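Local coordinates for polyhedrin (Simulium ubiquitum cypovirus, PDB 5A9A), which packs into the microcrystalline occlusion bodies (polyhedra) of an insect cypovirus, the protein lattice that encases and protects virus particles, at the interface of chains A and B. Numbering follows the deposited sequence. Chains: chain A/B, Polyhedrin.

Contact 1: the interface of chains A and B. Residues chain A 129, 134; chain B 35, 111-112, 156, 221-223.
A:Trp134 opens a short 3-10 helix (134-136, phi/psi -58/-25°) and lays its indole against chain B between strand 34-41, the end of strand 105-111 and the turn that follows helix 211-221, where B:Asn222 has positive phi. The patch joins two copies of the deposited three-chain assembly, probably the building unit of the polyhedra. The indole N-H, NE1, donates to the backbone carbonyl O of B:Asn222 at 2.9 Å, nearly within the ring plane, yet it reaches that oxygen from above the carbonyl plane, off its lone pairs. The carbonyl O of B:Lys221 also borders this edge, but the N-H points away from it. CG of A:Trp134 stands between backbone N and carbonyl carbon (chi1 72°), helping to aim NE1 at B:Asn222 and the six-membered ring at B:Asn111. CB of B:Arg35 underlies one face near the rim, 4.1 Å from CD2. The six-membered end butts against B:Asn111, CB to CZ2 3.6 Å, and against CA of B:Gly112, 3.7 Å from CH2. B:Asn111 is steadied in turn by its amide ND2, which donates to the carbonyl O of B:Arg35. From CB, the extended B:Arg35 chain runs out past the rim, CD 3.8 Å from CB of A:Trp134, its guanidinium almost perpendicular to the indole. Methyl CD1 of A:Leu129 lies over the rim of one guanidinium face, 3.4 Å from NH1.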
# COMPACT_ATOMS: atom_id res chain seq x y z
N LEU A 129 -2.73 -4.98 16.95
CA LEU A 129 -3.39 -6.28 17.09
C LEU A 129 -4.59 -6.12 18.02
O LEU A 129 -4.62 -5.20 18.84
CB LEU A 129 -2.42 -7.31 17.66
CG LEU A 129 -1.18 -7.65 16.82
CD1 LEU A 129 -0.14 -8.36 17.67
CD2 LEU A 129 -1.54 -8.49 15.61
N TRP A 134 -0.43 -12.16 19.99
CA TRP A 134 -0.78 -12.33 18.58
C TRP A 134 -1.37 -13.71 18.31
O TRP A 134 -2.13 -13.89 17.35
CB TRP A 134 0.43 -12.10 17.68
CG TRP A 134 1.47 -13.18 17.74
CD1 TRP A 134 2.54 -13.25 18.57
CD2 TRP A 134 1.52 -14.36 16.91
NE1 TRP A 134 3.27 -14.39 18.32
CE2 TRP A 134 2.66 -15.09 17.31
CE3 TRP A 134 0.72 -14.86 15.88
CZ2 TRP A 134 3.01 -16.30 16.71
CZ3 TRP A 134 1.07 -16.06 15.29
CH2 TRP A 134 2.21 -16.77 15.71
N ARG B 35 2.18 -13.34 11.92
CA ARG B 35 3.09 -12.27 12.31
C ARG B 35 4.52 -12.51 11.83
O ARG B 35 5.11 -13.57 12.07
CB ARG B 35 3.06 -12.07 13.83
CG ARG B 35 3.70 -10.77 14.30
CD ARG B 35 3.24 -10.39 15.70
NE ARG B 35 3.75 -9.08 16.10
CZ ARG B 35 3.67 -8.59 17.34
NH1 ARG B 35 3.10 -9.31 18.31
NH2 ARG B 35 4.15 -7.39 17.61
N ASN B 111 5.91 -16.30 11.64
CA ASN B 111 5.16 -17.02 12.66
C ASN B 111 3.67 -17.12 12.36
O ASN B 111 3.05 -16.16 11.91
CB ASN B 111 5.34 -16.34 14.02
CG ASN B 111 6.79 -16.10 14.35
OD1 ASN B 111 7.42 -16.89 15.06
ND2 ASN B 111 7.35 -15.00 13.85
N GLY B 112 3.11 -18.30 12.61
CA GLY B 112 1.69 -18.53 12.44
C GLY B 112 1.37 -19.70 11.53
O GLY B 112 2.26 -20.46 11.13
N LEU B 156 5.00 -23.52 14.79
CA LEU B 156 4.44 -22.18 14.62
C LEU B 156 5.38 -21.19 13.92
O LEU B 156 4.92 -20.20 13.34
CB LEU B 156 4.05 -21.58 15.97
CG LEU B 156 2.59 -21.69 16.42
CD1 LEU B 156 2.37 -20.76 17.60
CD2 LEU B 156 1.64 -21.34 15.29
N LYS B 221 7.21 -10.72 22.41
CA LYS B 221 6.18 -10.80 21.39
C LYS B 221 5.94 -12.24 20.95
O LYS B 221 5.07 -12.51 20.12
CB LYS B 221 6.57 -9.96 20.17
CG LYS B 221 6.95 -8.52 20.49
CD LYS B 221 5.81 -7.74 21.14
CE LYS B 221 6.26 -6.33 21.48
NZ LYS B 221 5.18 -5.51 22.11
N ASN B 222 6.72 -13.17 21.50
CA ASN B 222 6.62 -14.58 21.14
C ASN B 222 6.74 -14.81 19.64
O ASN B 222 5.91 -15.48 19.02
CB ASN B 222 5.32 -15.18 21.69
CG ASN B 222 5.37 -15.38 23.19
OD1 ASN B 222 6.00 -16.31 23.68
ND2 ASN B 222 4.72 -14.49 23.93
N LEU B 223 7.79 -14.24 19.06
CA LEU B 223 8.17 -14.49 17.68
C LEU B 223 9.46 -15.29 17.73
O LEU B 223 10.33 -15.01 18.55
CB LEU B 223 8.39 -13.16 16.96
CG LEU B 223 7.20 -12.20 17.01
CD1 LEU B 223 7.58 -10.82 16.49
CD2 LEU B 223 6.04 -12.77 16.22

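Contact 2: the interface of chains A and B. Residues chain A 83-84, 87-88; chain B 51, 203-204, 206.
A:Arg87, the last residue of helix 76-87 in this cypovirus polyhedrin, reaches from chain A to the B:Asn203-B:Asn204 segment and strand 206-208 of chain B. By direct hydrogen bond, guanidinium NH1 donates to the backbone O of B:Asn204 at 2.8 Å, in the carbonyl plane and on a lone pair. One helical turn earlier, A:Glu83 accepts from the side-chain amide ND2 of B:Asn204 at 3.0 Å, through the syn lone pair of OE1; carboxylate and amide are nearly coplanar (8°). The extended A:Glu83 chain, with CG trans to the backbone N (chi1 -174°), carries the carboxylate out to that amide. Among charged pairs, OE2 of A:Glu83 forms a salt bridge with NH1 of A:Arg87 at 3.1 Å, which helps to fix the guanidinium; a long, probably weaker one runs from NH2 to OD2 of B:Asp51 at 4.0 Å. Water extends the polar network: one molecule joins NH2 of A:Arg87 to the backbone N of B:Asp51 and O of B:Asn204, another joins OE2 of A:Glu83 to the B:Asn204 backbone N. Apolar packing sandwiches the guanidinium: methyl CD1 of B:Leu206 lies over one face, 3.6 Å from CZ, and CB of B:Asn203 on the opposite side, 3.7 Å from CZ. CD1 also meets CD of A:Arg88.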
# COMPACT_ATOMS: atom_id res chain seq x y z
N GLU A 83 7.92 5.80 21.23
CA GLU A 83 7.46 4.60 20.55
C GLU A 83 8.14 3.35 21.12
O GLU A 83 7.50 2.31 21.29
CB GLU A 83 7.70 4.68 19.04
CG GLU A 83 7.10 3.50 18.29
CD GLU A 83 7.22 3.62 16.78
OE1 GLU A 83 8.01 4.47 16.30
OE2 GLU A 83 6.52 2.86 16.08
N ASN A 84 9.43 3.46 21.41
CA ASN A 84 10.15 2.36 22.04
C ASN A 84 9.49 1.94 23.35
O ASN A 84 9.19 0.76 23.56
CB ASN A 84 11.60 2.74 22.32
CG ASN A 84 12.50 2.58 21.11
OD1 ASN A 84 12.21 1.80 20.21
ND2 ASN A 84 13.61 3.32 21.10
N ARG A 87 5.94 0.36 22.59
CA ARG A 87 5.90 -0.90 21.85
C ARG A 87 6.93 -1.92 22.33
O ARG A 87 6.91 -3.08 21.90
CB ARG A 87 6.08 -0.66 20.36
CG ARG A 87 4.94 0.10 19.71
CD ARG A 87 5.17 0.25 18.22
NE ARG A 87 5.38 -1.04 17.57
CZ ARG A 87 6.08 -1.22 16.46
NH1 ARG A 87 6.66 -0.18 15.86
NH2 ARG A 87 6.22 -2.43 15.94
N ARG A 88 7.84 -1.49 23.20
CA ARG A 88 8.82 -2.41 23.77
C ARG A 88 9.37 -1.86 25.08
O ARG A 88 10.54 -1.47 25.17
CB ARG A 88 9.95 -2.71 22.77
CG ARG A 88 10.41 -1.53 21.93
CD ARG A 88 11.47 -1.96 20.92
NE ARG A 88 12.67 -2.49 21.57
CZ ARG A 88 13.79 -1.79 21.77
NH1 ARG A 88 13.88 -0.54 21.36
NH2 ARG A 88 14.82 -2.36 22.38
N ASP B 51 7.70 -4.89 12.00
CA ASP B 51 6.74 -5.88 12.46
C ASP B 51 5.48 -5.87 11.59
O ASP B 51 4.80 -4.85 11.48
CB ASP B 51 6.39 -5.58 13.92
CG ASP B 51 5.25 -6.44 14.44
OD1 ASP B 51 5.11 -7.59 13.97
OD2 ASP B 51 4.51 -5.97 15.32
N ASN B 203 4.08 -2.04 10.77
CA ASN B 203 4.36 -1.18 11.91
C ASN B 203 5.63 -0.39 11.66
O ASN B 203 6.51 -0.82 10.91
CB ASN B 203 4.49 -2.01 13.19
CG ASN B 203 3.16 -2.59 13.65
OD1 ASN B 203 3.02 -3.80 13.82
ND2 ASN B 203 2.17 -1.72 13.85
N ASN B 204 5.74 0.78 12.28
CA ASN B 204 6.91 1.63 12.10
C ASN B 204 8.17 0.88 12.51
O ASN B 204 8.16 0.15 13.50
CB ASN B 204 6.78 2.91 12.93
CG ASN B 204 7.65 4.03 12.41
OD1 ASN B 204 7.67 4.30 11.22
ND2 ASN B 204 8.38 4.68 13.31
N LEU B 206 11.37 -0.34 14.28
CA LEU B 206 11.91 -0.15 15.62
C LEU B 206 13.42 -0.26 15.60
O LEU B 206 13.98 -1.04 14.83
CB LEU B 206 11.34 -1.19 16.58
CG LEU B 206 9.86 -1.06 16.93
CD1 LEU B 206 9.36 -2.33 17.60
CD2 LEU B 206 9.62 0.16 17.81
O HOH W 1 8.00 -2.49 13.71
O HOH W 2 4.12 2.10 14.48

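Contact 3: the interface of chains A and B. Residues chain A 88, 91; chain B 213, 216-217.
Helix 211-221 of chain B presents B:Asp213, B:Asp216 and B:Tyr217 to A:Arg88 and A:His91 at a junction between polyhedrin copies. The imidazole of A:His91 points its CD2-NE2-CE1 side at two carboxylates. CD2 lies 3.8 Å from CG of B:Asp213, and CE1 lies 3.4 Å from OD1 of B:Asp216; the ring is turned about 60° from each carboxylate plane. Within chain A, ND1 of A:His91 donates to the backbone O of A:Arg88 at 2.9 Å, which sets the ring's rotation and directs its far side toward chain B. The two carboxylates might favour protonation of the imidazole, and the adjacent guanidinium would probably oppose it; the charge is not seen. The A:Arg88 guanidinium has CB of A:His91 over one face and two waters at its edge. One water takes NE and NH2 and passes to the backbone O of B:Asp213, 2.7 Å away; it also sits over the centre of the imidazole face. The second links NH2 to carboxylate OD2 of B:Asp213, so water connects these opposite charges, whose nearest atoms are 4.1 Å apart. B:Tyr217 offers its ring edge, with CD1 3.8 Å from CB of A:Arg88; a first torsion of -180°, placing CG opposite the backbone N, brings that edge up across the arginine stem. The chain A loop after helix 76-87 thus passes one side of helix 211-221, meeting B:Asp213 and, one turn on, B:Asp216 and B:Tyr217.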
# COMPACT_ATOMS: atom_id res chain seq x y z
N ARG A 88 7.84 -1.49 23.20
CA ARG A 88 8.82 -2.41 23.77
C ARG A 88 9.37 -1.86 25.08
O ARG A 88 10.54 -1.47 25.17
CB ARG A 88 9.95 -2.71 22.77
CG ARG A 88 10.41 -1.53 21.93
CD ARG A 88 11.47 -1.96 20.92
NE ARG A 88 12.67 -2.49 21.57
CZ ARG A 88 13.79 -1.79 21.77
NH1 ARG A 88 13.88 -0.54 21.36
NH2 ARG A 88 14.82 -2.36 22.38
N HIS A 91 12.37 0.02 26.94
CA HIS A 91 13.57 0.28 26.14
C HIS A 91 13.60 1.66 25.48
O HIS A 91 14.39 1.90 24.57
CB HIS A 91 13.72 -0.79 25.07
CG HIS A 91 13.93 -2.17 25.62
ND1 HIS A 91 12.89 -3.01 25.92
CD2 HIS A 91 15.06 -2.84 25.93
CE1 HIS A 91 13.37 -4.15 26.39
NE2 HIS A 91 14.69 -4.07 26.41
N ASP B 213 18.68 -6.88 23.75
CA ASP B 213 17.41 -6.18 23.65
C ASP B 213 16.52 -6.84 22.60
O ASP B 213 15.29 -6.87 22.75
CB ASP B 213 17.65 -4.71 23.28
CG ASP B 213 18.35 -3.94 24.39
OD1 ASP B 213 18.78 -4.57 25.38
OD2 ASP B 213 18.48 -2.70 24.27
N ASP B 216 15.06 -10.11 23.92
CA ASP B 216 14.00 -9.71 24.85
C ASP B 216 12.71 -9.39 24.10
O ASP B 216 11.62 -9.82 24.50
CB ASP B 216 14.46 -8.50 25.67
CG ASP B 216 13.52 -8.18 26.81
OD1 ASP B 216 12.52 -7.46 26.57
OD2 ASP B 216 13.78 -8.62 27.95
N TYR B 217 12.82 -8.64 23.00
CA TYR B 217 11.66 -8.27 22.19
C TYR B 217 10.99 -9.51 21.60
O TYR B 217 9.77 -9.67 21.68
CB TYR B 217 12.09 -7.33 21.06
CG TYR B 217 10.95 -6.89 20.15
CD1 TYR B 217 10.20 -5.76 20.44
CD2 TYR B 217 10.65 -7.59 18.99
CE1 TYR B 217 9.18 -5.34 19.61
CE2 TYR B 217 9.62 -7.19 18.15
CZ TYR B 217 8.89 -6.06 18.47
OH TYR B 217 7.87 -5.65 17.64
O HOH W 3 13.54 -4.91 23.16
O HOH W 4 17.41 -1.11 22.32

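Contacts 2 and 3 are neighbours, with C-alpha centres about 10 Å apart, and share A:Arg88, which touches strand 206-208 in one and helix 211-221 in the other. Contact 1 lies about 15 Å from each and uses a different part of chain A, around 3-10 helix 134-136. Helix 211-221 of chain B links contact 1, at its final residue, to contact 3, along its first half and middle. Two separate segments of chain A thus dock on neighbouring parts of chain B. The interface lacks exact two-fold symmetry, and the deposited assembly holds three copies, which would fit a head-to-tail trimer as the unit that packs into polyhedra.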